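Local coordinates for uncharacterized protein (PDB 4FTD) that is of unknown function but combines a six-bladed beta-propeller with an immunoglobulin-like domain and may take part in carbohydrate metabolism, at residues H160-K166 / K176-V182; E73-Y77 / T87-R91; V344-N348 / K425-L429; F400-G406 / R435-V441. One frame throughout, in Å; residues are numbered along the deposited sequence.

Three contacts lie in the beta-propeller and one, interaction 2, in the separate immunoglobulin-like part, its centre about 68 Å from that of interaction 1. Interaction 1 alone joins neighbouring strands of one sheet, by a ladder of backbone hydrogen bonds. Interactions 3 and 4 join the sheet holding 426-435 and 439-446 to the preceding one: 3 through a phenylalanine ring and an aspartate, 4 through apolar packing at one end and an arginine-carbonyl network at the other. Interaction 2 is largely apolar, with a water-bridged polar rim. All four are partly buried, 3 centred about 9 Å and 2 about 45 Å from the chain centre. Interactions 1 and 4 touch where Leu165 packs on Phe440.

Interaction 1: residues H160-K166 / K176-V182; sequences HTPHLLK and KPIMLDV
Met179, a selenomethionine, folds over the ring of His163, its partner in a non-hydrogen-bonded antiparallel pair. From CB, on the same face of the sheet as His163, the chain runs to CG, which lies 3.5 Å from Thr161 OG1. A bend about CB-CG (chi2 75°) brings SE 3.9 Å from His163 CB. The terminal CE then does most of the touching. It sits over one face of the His163 ring, 4.2 Å from its centroid, and at the same time 3.4 Å from His160 CD2, so one methyl touches both imidazoles, over a face of His163 and obliquely at His160. Hydrogen bonds at both nitrogens hold the His163 ring: ND1 donates in its ring plane to Thr161 O at 2.9 Å and NE2 bonds Tyr130. His160 ND1 bonds Asp132. Pro177 CB lies beside the His163 ring, 3.7 Å from CD2. Beneath this layer the strands are tied by backbone bonds, Leu164 N to Ile178 O and Ile178 N to Leu164 O, both 2.8 Å, and Leu180 N to Pro162 O. Leu164, Ile178 and Leu180 pack on the other side. A water accepts a hydrogen bond from Thr161 OG1 and donates to Pro162 O and Leu180 O where the strands diverge. Strand 178-179 thus joins the edge of its four-stranded sheet by backbone bonds, while the Met179 methyl adds a CH-pi contact to a histidine already hydrogen-bonded at both ring nitrogens.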
loop_
_atom_site.group_PDB
_atom_site.type_symbol
_atom_site.label_atom_id
_atom_site.label_comp_id
_atom_site.label_asym_id
_atom_site.label_seq_id
_atom_site.Cartn_x
_atom_site.Cartn_y
_atom_site.Cartn_z
ATOM N N HIS A 160 -25.365 12.512 -10.841
ATOM C CA HIS A 160 -23.969 12.514 -11.367
ATOM C C HIS A 160 -23.710 11.273 -12.215
ATOM O O HIS A 160 -24.037 10.168 -11.807
ATOM C CB HIS A 160 -22.907 12.526 -10.231
ATOM C CG HIS A 160 -22.812 13.827 -9.488
ATOM N ND1 HIS A 160 -22.172 13.952 -8.267
ATOM C CD2 HIS A 160 -23.280 15.062 -9.797
ATOM C CE1 HIS A 160 -22.258 15.206 -7.857
ATOM N NE2 HIS A 160 -22.932 15.899 -8.760
ATOM N N THR A 161 -23.174 11.500 -13.402
ATOM C CA THR A 161 -22.625 10.416 -14.262
ATOM C C THR A 161 -21.124 10.278 -13.894
ATOM O O THR A 161 -20.587 11.030 -13.080
ATOM C CB THR A 161 -22.912 10.736 -15.732
ATOM O OG1 THR A 161 -22.388 12.020 -16.007
ATOM C CG2 THR A 161 -24.458 10.731 -16.064
ATOM N N PRO A 162 -20.432 9.252 -14.435
ATOM C CA PRO A 162 -19.050 9.000 -14.013
ATOM C C PRO A 162 -18.110 10.188 -14.223
ATOM O O PRO A 162 -18.205 10.904 -15.236
ATOM C CB PRO A 162 -18.646 7.790 -14.870
ATOM C CG PRO A 162 -19.968 7.080 -15.112
ATOM C CD PRO A 162 -20.961 8.207 -15.302
ATOM N N HIS A 163 -17.257 10.425 -13.235
ATOM C CA HIS A 163 -16.469 11.599 -13.225
ATOM C C HIS A 163 -15.139 11.426 -12.524
ATOM O O HIS A 163 -14.925 10.475 -11.822
ATOM C CB HIS A 163 -17.253 12.751 -12.574
ATOM C CG HIS A 163 -17.715 12.467 -11.178
ATOM N ND1 HIS A 163 -18.816 11.667 -10.921
ATOM C CD2 HIS A 163 -17.265 12.914 -9.964
ATOM C CE1 HIS A 163 -19.029 11.656 -9.602
ATOM N NE2 HIS A 163 -18.085 12.373 -8.995
ATOM N N LEU A 164 -14.253 12.362 -12.814
ATOM C CA LEU A 164 -12.947 12.481 -12.185
ATOM C C LEU A 164 -12.944 13.654 -11.200
ATOM O O LEU A 164 -13.693 14.615 -11.348
ATOM C CB LEU A 164 -11.868 12.677 -13.248
ATOM C CG LEU A 164 -11.734 11.612 -14.330
ATOM C CD1 LEU A 164 -10.724 12.065 -15.380
ATOM C CD2 LEU A 164 -11.341 10.282 -13.752
ATOM N N LEU A 165 -12.103 13.534 -10.190
ATOM C CA LEU A 165 -11.840 14.562 -9.212
ATOM C C LEU A 165 -10.317 14.708 -9.224
ATOM O O LEU A 165 -9.589 13.746 -9.070
ATOM C CB LEU A 165 -12.337 14.082 -7.866
ATOM C CG LEU A 165 -13.830 13.753 -7.659
ATOM C CD1 LEU A 165 -14.048 13.025 -6.343
ATOM C CD2 LEU A 165 -14.661 15.044 -7.665
ATOM N N LYS A 166 -9.834 15.900 -9.453
ATOM C CA LYS A 166 -8.402 16.139 -9.465
ATOM C C LYS A 166 -7.903 16.026 -8.005
ATOM O O LYS A 166 -8.461 16.635 -7.077
ATOM C CB LYS A 166 -8.144 17.531 -10.054
ATOM C CG LYS A 166 -6.998 17.605 -11.045
ATOM C CD LYS A 166 -6.569 19.032 -11.384
ATOM C CE LYS A 166 -7.696 19.975 -11.793
ATOM N NZ LYS A 166 -8.476 19.510 -12.973
ATOM N N LYS A 176 -14.675 19.234 -7.196
ATOM C CA LYS A 176 -14.938 19.790 -8.524
ATOM C C LYS A 176 -14.954 18.664 -9.585
ATOM O O LYS A 176 -13.941 18.406 -10.222
ATOM C CB LYS A 176 -13.878 20.828 -8.842
ATOM C CG LYS A 176 -13.832 21.973 -7.804
ATOM C CD LYS A 176 -12.671 22.953 -8.000
ATOM C CE LYS A 176 -12.918 23.935 -9.129
ATOM N NZ LYS A 176 -11.864 24.990 -9.166
ATOM N N PRO A 177 -16.124 18.022 -9.777
ATOM C CA PRO A 177 -16.282 16.926 -10.723
ATOM C C PRO A 177 -15.988 17.279 -12.151
ATOM O O PRO A 177 -16.438 18.290 -12.664
ATOM C CB PRO A 177 -17.754 16.514 -10.557
ATOM C CG PRO A 177 -18.081 16.910 -9.144
ATOM C CD PRO A 177 -17.345 18.192 -8.950
ATOM N N ILE A 178 -15.191 16.446 -12.796
ATOM C CA ILE A 178 -14.894 16.591 -14.195
ATOM C C ILE A 178 -15.691 15.430 -14.786
ATOM O O ILE A 178 -15.281 14.265 -14.659
ATOM C CB ILE A 178 -13.381 16.445 -14.446
ATOM C CG1 ILE A 178 -12.565 17.520 -13.685
ATOM C CG2 ILE A 178 -13.083 16.507 -15.937
ATOM C CD1 ILE A 178 -11.155 17.035 -13.321
HETATM N N MSE A 179 -16.837 15.704 -15.392
HETATM C CA MSE A 179 -17.640 14.620 -16.001
HETATM C C MSE A 179 -17.054 14.074 -17.328
HETATM O O MSE A 179 -16.680 14.817 -18.219
HETATM C CB MSE A 179 -19.103 15.054 -16.244
HETATM C CG MSE A 179 -20.092 14.509 -15.112
HETATM SE SE MSE A 179 -19.730 15.635 -13.585
HETATM C CE MSE A 179 -20.828 14.722 -12.169
ATOM N N LEU A 180 -16.971 12.758 -17.430
ATOM C CA LEU A 180 -16.625 12.124 -18.657
ATOM C C LEU A 180 -17.712 12.285 -19.687
ATOM O O LEU A 180 -18.900 12.288 -19.357
ATOM C CB LEU A 180 -16.413 10.636 -18.376
ATOM C CG LEU A 180 -15.187 10.270 -17.521
ATOM C CD1 LEU A 180 -15.238 8.772 -17.169
ATOM C CD2 LEU A 180 -13.848 10.604 -18.216
ATOM N N ASP A 181 -17.315 12.341 -20.957
ATOM C CA ASP A 181 -18.264 12.274 -22.068
ATOM C C ASP A 181 -18.827 10.873 -22.101
ATOM O O ASP A 181 -18.074 9.925 -22.309
ATOM C CB ASP A 181 -17.549 12.636 -23.371
ATOM C CG ASP A 181 -18.461 12.644 -24.576
ATOM O OD1 ASP A 181 -19.618 12.173 -24.513
ATOM O OD2 ASP A 181 -17.992 13.132 -25.615
ATOM N N VAL A 182 -20.138 10.725 -21.836
ATOM C CA VAL A 182 -20.802 9.402 -21.826
ATOM C C VAL A 182 -21.806 9.282 -22.999
ATOM O O VAL A 182 -22.698 8.453 -22.981
ATOM C CB VAL A 182 -21.405 9.034 -20.438
ATOM C CG1 VAL A 182 -20.310 8.737 -19.424
ATOM C CG2 VAL A 182 -22.338 10.135 -19.928
HETATM O O HOH W 1 -20.095 11.367 -17.076
HETATM O O HOH W 2 -11.431 18.229 -9.250
#

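Interaction 2: residues E73-Y77 / T87-R91; sequences EVMDY and TQVLR
Gln88 lays its aliphatic part on the ring of Tyr77, and this is the tight half of the contact. CG stands over one face of the ring, 3.6 Å from its centroid and displaced toward the rim, while CB lies 3.3 Å from Tyr77 OH. Met75 adds to this packing: its CE methyl touches Val89 O at 3.5 Å and Gln88 CB at 3.7 Å, and its selenium (the residue is a selenomethionine) meets Leu90 CD1. The polar side, solvent-exposed at Asp76, is looser. A bend at chi2 (-76°) swings the Gln88 amide off the ring, the two planes standing 72° apart, and carries NE2 to within 3.0 Å of Asp76 O, at an angle too poor for a hydrogen bond. NE2 instead donates to a water at 2.6 Å, which receives a weak bond from Asp76 N. Tyr77 OH bonds the backbone O of Met103, tying the hydroxyl to strand 98-106. Strand 74-75 lies at one outer end of the sheet of the immunoglobulin-like part, paired with 58-64, whereas 85-93 lies near the other end beside 98-106; Met75 and Leu90 also touch Ile60 of strand 58-64, so the contact brings the two ends together through side chains.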
loop_
_atom_site.group_PDB
_atom_site.type_symbol
_atom_site.label_atom_id
_atom_site.label_comp_id
_atom_site.label_asym_id
_atom_site.label_seq_id
_atom_site.Cartn_x
_atom_site.Cartn_y
_atom_site.Cartn_z
ATOM N N GLU A 73 42.869 8.558 26.849
ATOM C CA GLU A 73 42.291 9.360 25.765
ATOM C C GLU A 73 41.863 8.506 24.610
ATOM O O GLU A 73 41.404 9.064 23.616
ATOM C CB GLU A 73 43.329 10.377 25.208
ATOM C CG GLU A 73 43.768 11.444 26.175
ATOM C CD GLU A 73 44.443 12.629 25.490
ATOM O OE1 GLU A 73 45.109 12.534 24.414
ATOM O OE2 GLU A 73 44.277 13.711 26.048
ATOM N N VAL A 74 42.103 7.186 24.692
ATOM C CA VAL A 74 41.825 6.240 23.610
ATOM C C VAL A 74 40.979 5.137 24.206
ATOM O O VAL A 74 41.277 4.685 25.286
ATOM C CB VAL A 74 43.094 5.638 22.964
ATOM C CG1 VAL A 74 42.697 4.805 21.733
ATOM C CG2 VAL A 74 44.020 6.750 22.550
HETATM N N MSE A 75 39.912 4.735 23.534
HETATM C CA MSE A 75 39.017 3.702 24.082
HETATM C C MSE A 75 38.718 2.642 23.023
HETATM O O MSE A 75 38.576 2.962 21.843
HETATM C CB MSE A 75 37.716 4.365 24.561
HETATM C CG MSE A 75 37.953 5.294 25.756
HETATM SE SE MSE A 75 36.296 6.073 26.422
HETATM C CE MSE A 75 35.606 4.437 27.481
ATOM N N ASP A 76 38.598 1.394 23.459
ATOM C CA ASP A 76 38.365 0.254 22.567
ATOM C C ASP A 76 36.885 -0.127 22.613
ATOM O O ASP A 76 36.403 -0.704 23.602
ATOM C CB ASP A 76 39.242 -0.928 23.000
ATOM C CG ASP A 76 39.118 -2.147 22.068
ATOM O OD1 ASP A 76 38.337 -2.152 21.089
ATOM O OD2 ASP A 76 39.818 -3.130 22.349
ATOM N N TYR A 77 36.168 0.234 21.557
ATOM C CA TYR A 77 34.756 -0.108 21.386
ATOM C C TYR A 77 34.556 -1.185 20.292
ATOM O O TYR A 77 33.529 -1.213 19.632
ATOM C CB TYR A 77 33.954 1.165 21.070
ATOM C CG TYR A 77 33.579 1.915 22.322
ATOM C CD1 TYR A 77 34.453 2.826 22.895
ATOM C CD2 TYR A 77 32.393 1.641 22.983
ATOM C CE1 TYR A 77 34.118 3.492 24.057
ATOM C CE2 TYR A 77 32.048 2.307 24.148
ATOM C CZ TYR A 77 32.923 3.227 24.683
ATOM O OH TYR A 77 32.596 3.916 25.830
ATOM N N THR A 87 28.839 -0.530 25.491
ATOM C CA THR A 87 29.071 0.374 26.631
ATOM C C THR A 87 30.415 -0.008 27.283
ATOM O O THR A 87 30.769 -1.173 27.319
ATOM C CB THR A 87 27.931 0.269 27.652
ATOM O OG1 THR A 87 26.711 0.632 27.003
ATOM C CG2 THR A 87 28.124 1.200 28.836
ATOM N N GLN A 88 31.171 0.997 27.715
ATOM C CA GLN A 88 32.462 0.885 28.419
ATOM C C GLN A 88 32.405 1.939 29.561
ATOM O O GLN A 88 31.691 2.939 29.458
ATOM C CB GLN A 88 33.665 1.312 27.553
ATOM C CG GLN A 88 34.006 0.492 26.326
ATOM C CD GLN A 88 34.680 -0.800 26.703
ATOM O OE1 GLN A 88 34.028 -1.737 27.124
ATOM N NE2 GLN A 88 35.989 -0.849 26.567
ATOM N N VAL A 89 33.196 1.728 30.609
ATOM C CA VAL A 89 33.310 2.659 31.720
ATOM C C VAL A 89 34.305 3.748 31.330
ATOM O O VAL A 89 35.379 3.451 30.842
ATOM C CB VAL A 89 33.746 1.954 33.037
ATOM C CG1 VAL A 89 34.101 2.978 34.087
ATOM C CG2 VAL A 89 32.618 1.068 33.570
ATOM N N LEU A 90 33.899 5.009 31.462
ATOM C CA LEU A 90 34.810 6.136 31.350
ATOM C C LEU A 90 35.017 6.624 32.770
ATOM O O LEU A 90 34.067 7.095 33.415
ATOM C CB LEU A 90 34.257 7.275 30.507
ATOM C CG LEU A 90 35.169 8.503 30.370
ATOM C CD1 LEU A 90 35.184 9.017 28.964
ATOM C CD2 LEU A 90 34.732 9.628 31.302
ATOM N N ARG A 91 36.253 6.501 33.253
ATOM C CA ARG A 91 36.625 6.892 34.600
ATOM C C ARG A 91 37.386 8.234 34.640
ATOM O O ARG A 91 38.337 8.430 33.901
ATOM C CB ARG A 91 37.429 5.773 35.264
ATOM C CG ARG A 91 38.009 6.096 36.645
ATOM C CD ARG A 91 38.554 4.868 37.356
ATOM N NE ARG A 91 37.495 3.885 37.557
ATOM C CZ ARG A 91 37.668 2.623 37.928
ATOM N NH1 ARG A 91 38.877 2.130 38.174
ATOM N NH2 ARG A 91 36.599 1.842 38.071
HETATM O O HOH W 3 37.764 1.094 26.750
#

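Interaction 3: residues V344-N348 / K425-L429; sequences VVTFN and KDAKL
Phe347 lies flat beneath Leu429 and edge-on to the backbone that precedes it. Leu429 CB is centred over one face of the ring, 3.6 Å from the centroid and only 6° off the normal, and the opposite face is taken by CB of Asn348, offset toward the rim. The ring edge meets the Ala427-Lys428 peptide, with Lys428 N in the ring plane. The first torsion of Phe347 (chi1 -180°, CG opposite the backbone N) directs the ring toward segment 425-429. Asp426 slides past it in the opposite direction, its carboxylate nearly parallel to the ring (4° between planes) but displaced to the Asn348 side, and its CB 3.7 Å from Phe347 CE1. That carries OD2 past the ring to the backbone of Asn348, whose N donates to it at 3.0 Å in an almost straight bond on the anti lone pair. A water donates to the same oxygen at 2.6 Å, and OD1 forms a salt bridge with Lys420, which probably balances the charge of the carboxylate. Val345 CG1 extends the apolar layer to Leu429 CD1, 3.6 Å away. Ala427 and Lys428 form a classic beta bulge opposite Glu419 on strand 412-420. The ring and Leu429 both rest on Ile418 of that strand, while Val345 is joined to Tyr352 of strand 350-357 by backbone hydrogen bonding; the contact bridges two successive sheets of the propeller.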
loop_
_atom_site.group_PDB
_atom_site.type_symbol
_atom_site.label_atom_id
_atom_site.label_comp_id
_atom_site.label_asym_id
_atom_site.label_seq_id
_atom_site.Cartn_x
_atom_site.Cartn_y
_atom_site.Cartn_z
ATOM N N VAL A 344 -0.088 -6.035 -4.367
ATOM C CA VAL A 344 1.276 -6.064 -3.818
ATOM C C VAL A 344 2.011 -4.795 -4.241
ATOM O O VAL A 344 2.087 -4.506 -5.410
ATOM C CB VAL A 344 2.051 -7.304 -4.275
ATOM C CG1 VAL A 344 3.509 -7.252 -3.775
ATOM C CG2 VAL A 344 1.333 -8.562 -3.808
ATOM N N VAL A 345 2.535 -4.053 -3.258
ATOM C CA VAL A 345 3.241 -2.791 -3.447
ATOM C C VAL A 345 4.683 -2.940 -2.996
ATOM O O VAL A 345 4.906 -3.344 -1.855
ATOM C CB VAL A 345 2.610 -1.698 -2.525
ATOM C CG1 VAL A 345 3.291 -0.356 -2.707
ATOM C CG2 VAL A 345 1.135 -1.565 -2.812
ATOM N N THR A 346 5.648 -2.647 -3.882
ATOM C CA THR A 346 7.062 -2.612 -3.513
ATOM C C THR A 346 7.468 -1.154 -3.360
ATOM O O THR A 346 7.271 -0.361 -4.267
ATOM C CB THR A 346 7.968 -3.293 -4.546
ATOM O OG1 THR A 346 7.573 -4.659 -4.659
ATOM C CG2 THR A 346 9.468 -3.219 -4.107
ATOM N N PHE A 347 8.059 -0.815 -2.213
ATOM C CA PHE A 347 8.382 0.563 -1.885
ATOM C C PHE A 347 9.595 0.656 -0.970
ATOM O O PHE A 347 9.576 0.097 0.138
ATOM C CB PHE A 347 7.186 1.231 -1.207
ATOM C CG PHE A 347 7.421 2.664 -0.833
ATOM C CD1 PHE A 347 7.347 3.663 -1.795
ATOM C CD2 PHE A 347 7.701 3.025 0.492
ATOM C CE1 PHE A 347 7.566 5.001 -1.455
ATOM C CE2 PHE A 347 7.940 4.359 0.833
ATOM C CZ PHE A 347 7.864 5.349 -0.139
ATOM N N ASN A 348 10.629 1.371 -1.437
ATOM C CA ASN A 348 11.855 1.627 -0.669
ATOM C C ASN A 348 12.382 0.346 -0.006
ATOM O O ASN A 348 12.645 0.289 1.220
ATOM C CB ASN A 348 11.589 2.760 0.355
ATOM C CG ASN A 348 12.862 3.319 0.986
ATOM O OD1 ASN A 348 13.909 3.383 0.350
ATOM N ND2 ASN A 348 12.762 3.745 2.255
ATOM N N LYS A 425 14.650 7.969 -6.823
ATOM C CA LYS A 425 14.480 7.141 -5.634
ATOM C C LYS A 425 13.061 7.326 -5.060
ATOM O O LYS A 425 12.506 8.440 -5.074
ATOM C CB LYS A 425 15.520 7.519 -4.579
ATOM C CG LYS A 425 15.528 6.606 -3.363
ATOM C CD LYS A 425 16.453 7.135 -2.276
ATOM C CE LYS A 425 16.297 6.357 -0.976
ATOM N NZ LYS A 425 16.687 7.212 0.168
ATOM N N ASP A 426 12.492 6.249 -4.522
ATOM C CA ASP A 426 11.157 6.323 -3.922
ATOM C C ASP A 426 11.182 7.330 -2.771
ATOM O O ASP A 426 12.146 7.348 -1.996
ATOM C CB ASP A 426 10.724 4.974 -3.378
ATOM C CG ASP A 426 10.505 3.938 -4.455
ATOM O OD1 ASP A 426 10.392 4.288 -5.649
ATOM O OD2 ASP A 426 10.403 2.761 -4.075
ATOM N N ALA A 427 10.137 8.165 -2.692
ATOM C CA ALA A 427 10.034 9.232 -1.681
ATOM C C ALA A 427 8.721 9.201 -0.896
ATOM O O ALA A 427 8.735 9.379 0.316
ATOM C CB ALA A 427 10.207 10.592 -2.331
ATOM N N LYS A 428 7.596 8.966 -1.576
ATOM C CA LYS A 428 6.283 9.004 -0.937
ATOM C C LYS A 428 5.416 7.844 -1.439
ATOM O O LYS A 428 5.317 7.631 -2.639
ATOM C CB LYS A 428 5.631 10.365 -1.240
ATOM C CG LYS A 428 4.565 10.825 -0.260
ATOM C CD LYS A 428 4.197 12.298 -0.476
ATOM C CE LYS A 428 3.248 12.514 -1.649
ATOM N NZ LYS A 428 2.817 13.941 -1.750
ATOM N N LEU A 429 4.786 7.110 -0.515
ATOM C CA LEU A 429 3.873 6.017 -0.818
ATOM C C LEU A 429 2.455 6.509 -0.542
ATOM O O LEU A 429 2.122 6.843 0.607
ATOM C CB LEU A 429 4.151 4.784 0.062
ATOM C CG LEU A 429 3.180 3.596 -0.048
ATOM C CD1 LEU A 429 3.195 3.075 -1.471
ATOM C CD2 LEU A 429 3.515 2.498 0.962
HETATM O O HOH W 4 10.411 0.373 -5.087
#

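Interaction 4: residues F400-G406 / R435-V441; sequences FKLGGSG and RTQSGFV
Phe400, near the end of strand 398-401, offers one face of its ring to Val441, whose CG2 stands 3.8 Å from the centroid, shifted toward the rim. Two residues on, Leu402 spreads its branches over the second segment: CD2 reaches Val441 CG1 at 3.7 Å, and CD1 lies against Arg435 CB at the same distance. Its carbonyl turns to water, and one molecule donates to both Leu402 O and Ser438 O. The chain then enters a polar turn. Gly403 O accepts a 2.8 Å bond from Ser438 OG, which approaches from above the carbonyl plane; that hydroxyl in turn accepts from Arg435 NH1. Gly404 brings its CA within 3.9 Å of Ser438 OG. Ser405 O is gripped by both ends of the Arg435 guanidinium, firmly by NH2 at 2.8 Å and weakly by NH1. It lies in the guanidinium plane, although NH2 sits above the carbonyl plane of Ser405. Gly406 CA meets the same edge. NE and NH2 also bond Ala358 and Gly359, which fix the arginine's rotation. Ser438 and Gly439 both face Arg435 in a classic beta bulge where strands 426-435 and 439-446 join. Phe400 packs also on Val121, Asn123 and Ser125 of strand 120-125, so the contact sets strand 398-401 and the turn after it against the last propeller sheet, to which strand 120-125, from far earlier in the chain, adds an outer strand beside 439-446.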
loop_
_atom_site.group_PDB
_atom_site.type_symbol
_atom_site.label_atom_id
_atom_site.label_comp_id
_atom_site.label_asym_id
_atom_site.label_seq_id
_atom_site.Cartn_x
_atom_site.Cartn_y
_atom_site.Cartn_z
ATOM N N PHE A 400 -6.885 2.048 8.110
ATOM C CA PHE A 400 -7.710 3.240 8.089
ATOM C C PHE A 400 -9.141 2.766 7.901
ATOM O O PHE A 400 -9.486 2.240 6.863
ATOM C CB PHE A 400 -7.319 4.255 7.013
ATOM C CG PHE A 400 -8.066 5.555 7.164
ATOM C CD1 PHE A 400 -9.341 5.702 6.630
ATOM C CD2 PHE A 400 -7.526 6.599 7.907
ATOM C CE1 PHE A 400 -10.062 6.875 6.813
ATOM C CE2 PHE A 400 -8.244 7.781 8.094
ATOM C CZ PHE A 400 -9.520 7.907 7.558
ATOM N N LYS A 401 -9.943 2.935 8.932
ATOM C CA LYS A 401 -11.325 2.524 8.935
ATOM C C LYS A 401 -12.179 3.527 8.173
ATOM O O LYS A 401 -12.157 4.718 8.497
ATOM C CB LYS A 401 -11.776 2.413 10.378
ATOM C CG LYS A 401 -11.303 1.140 11.060
ATOM C CD LYS A 401 -11.833 1.109 12.480
ATOM C CE LYS A 401 -12.526 -0.196 12.791
ATOM N NZ LYS A 401 -13.802 -0.439 12.027
ATOM N N LEU A 402 -12.956 3.037 7.198
ATOM C CA LEU A 402 -13.768 3.881 6.324
ATOM C C LEU A 402 -15.161 4.156 6.911
ATOM O O LEU A 402 -15.907 4.945 6.360
ATOM C CB LEU A 402 -13.879 3.246 4.920
ATOM C CG LEU A 402 -12.596 3.008 4.106
ATOM C CD1 LEU A 402 -12.824 2.050 2.927
ATOM C CD2 LEU A 402 -12.084 4.353 3.651
ATOM N N GLY A 403 -15.515 3.484 8.007
ATOM C CA GLY A 403 -16.848 3.622 8.602
ATOM C C GLY A 403 -17.896 2.860 7.793
ATOM O O GLY A 403 -17.592 2.115 6.855
ATOM N N GLY A 404 -19.136 3.064 8.177
ATOM C CA GLY A 404 -20.267 2.436 7.539
ATOM C C GLY A 404 -20.514 1.099 8.197
ATOM O O GLY A 404 -19.981 0.795 9.250
ATOM N N SER A 405 -21.356 0.292 7.577
ATOM C CA SER A 405 -21.666 -1.014 8.133
ATOM C C SER A 405 -21.907 -1.981 6.982
ATOM O O SER A 405 -21.848 -1.626 5.791
ATOM C CB SER A 405 -22.873 -0.918 9.064
ATOM O OG SER A 405 -23.978 -0.483 8.328
ATOM N N GLY A 406 -22.142 -3.226 7.329
ATOM C CA GLY A 406 -22.330 -4.218 6.310
ATOM C C GLY A 406 -23.515 -3.953 5.412
ATOM O O GLY A 406 -24.524 -3.517 5.869
ATOM N N ARG A 435 -14.881 2.057 -0.659
ATOM C CA ARG A 435 -15.836 1.033 -0.338
ATOM C C ARG A 435 -17.253 1.567 -0.448
ATOM O O ARG A 435 -17.585 2.662 0.063
ATOM C CB ARG A 435 -15.523 0.457 1.015
ATOM C CG ARG A 435 -16.379 -0.740 1.383
ATOM C CD ARG A 435 -17.542 -0.344 2.266
ATOM N NE ARG A 435 -18.321 -1.478 2.712
ATOM C CZ ARG A 435 -19.413 -1.392 3.462
ATOM N NH1 ARG A 435 -19.880 -0.210 3.830
ATOM N NH2 ARG A 435 -20.042 -2.501 3.850
ATOM N N THR A 436 -18.099 0.792 -1.121
ATOM C CA THR A 436 -19.504 1.169 -1.382
ATOM C C THR A 436 -20.295 1.491 -0.118
ATOM O O THR A 436 -20.315 0.685 0.807
ATOM C CB THR A 436 -20.230 0.086 -2.180
ATOM O OG1 THR A 436 -19.482 -0.155 -3.377
ATOM C CG2 THR A 436 -21.681 0.489 -2.503
ATOM N N GLN A 437 -20.889 2.674 -0.099
ATOM C CA GLN A 437 -21.674 3.204 1.046
ATOM C C GLN A 437 -20.813 3.596 2.273
ATOM O O GLN A 437 -21.355 3.836 3.362
ATOM C CB GLN A 437 -22.880 2.297 1.429
ATOM C CG GLN A 437 -23.915 2.209 0.317
ATOM C CD GLN A 437 -25.056 1.229 0.598
ATOM O OE1 GLN A 437 -25.322 0.300 -0.176
ATOM N NE2 GLN A 437 -25.697 1.407 1.713
ATOM N N SER A 438 -19.501 3.710 2.095
ATOM C CA SER A 438 -18.613 4.242 3.139
ATOM C C SER A 438 -17.784 5.412 2.642
ATOM O O SER A 438 -17.520 6.311 3.382
ATOM C CB SER A 438 -17.677 3.195 3.668
ATOM O OG SER A 438 -18.392 2.108 4.182
ATOM N N GLY A 439 -17.336 5.386 1.389
ATOM C CA GLY A 439 -16.549 6.473 0.831
ATOM C C GLY A 439 -15.120 6.026 0.492
ATOM O O GLY A 439 -14.867 4.856 0.328
ATOM N N PHE A 440 -14.197 6.979 0.409
ATOM C CA PHE A 440 -12.820 6.692 0.026
ATOM C C PHE A 440 -11.814 7.503 0.816
ATOM O O PHE A 440 -12.179 8.504 1.405
ATOM C CB PHE A 440 -12.627 6.854 -1.477
ATOM C CG PHE A 440 -12.661 8.282 -2.014
ATOM C CD1 PHE A 440 -11.525 9.075 -1.995
ATOM C CD2 PHE A 440 -13.824 8.793 -2.623
ATOM C CE1 PHE A 440 -11.550 10.382 -2.501
ATOM C CE2 PHE A 440 -13.852 10.070 -3.145
ATOM C CZ PHE A 440 -12.710 10.856 -3.103
ATOM N N VAL A 441 -10.561 7.065 0.804
ATOM C CA VAL A 441 -9.462 7.732 1.531
ATOM C C VAL A 441 -8.180 7.642 0.689
ATOM O O VAL A 441 -7.975 6.676 -0.098
ATOM C CB VAL A 441 -9.272 7.110 2.943
ATOM C CG1 VAL A 441 -8.750 5.685 2.875
ATOM C CG2 VAL A 441 -8.344 7.925 3.833
HETATM O O HOH W 5 -18.261 5.931 5.926
HETATM O O HOH W 6 -21.999 1.687 5.078
#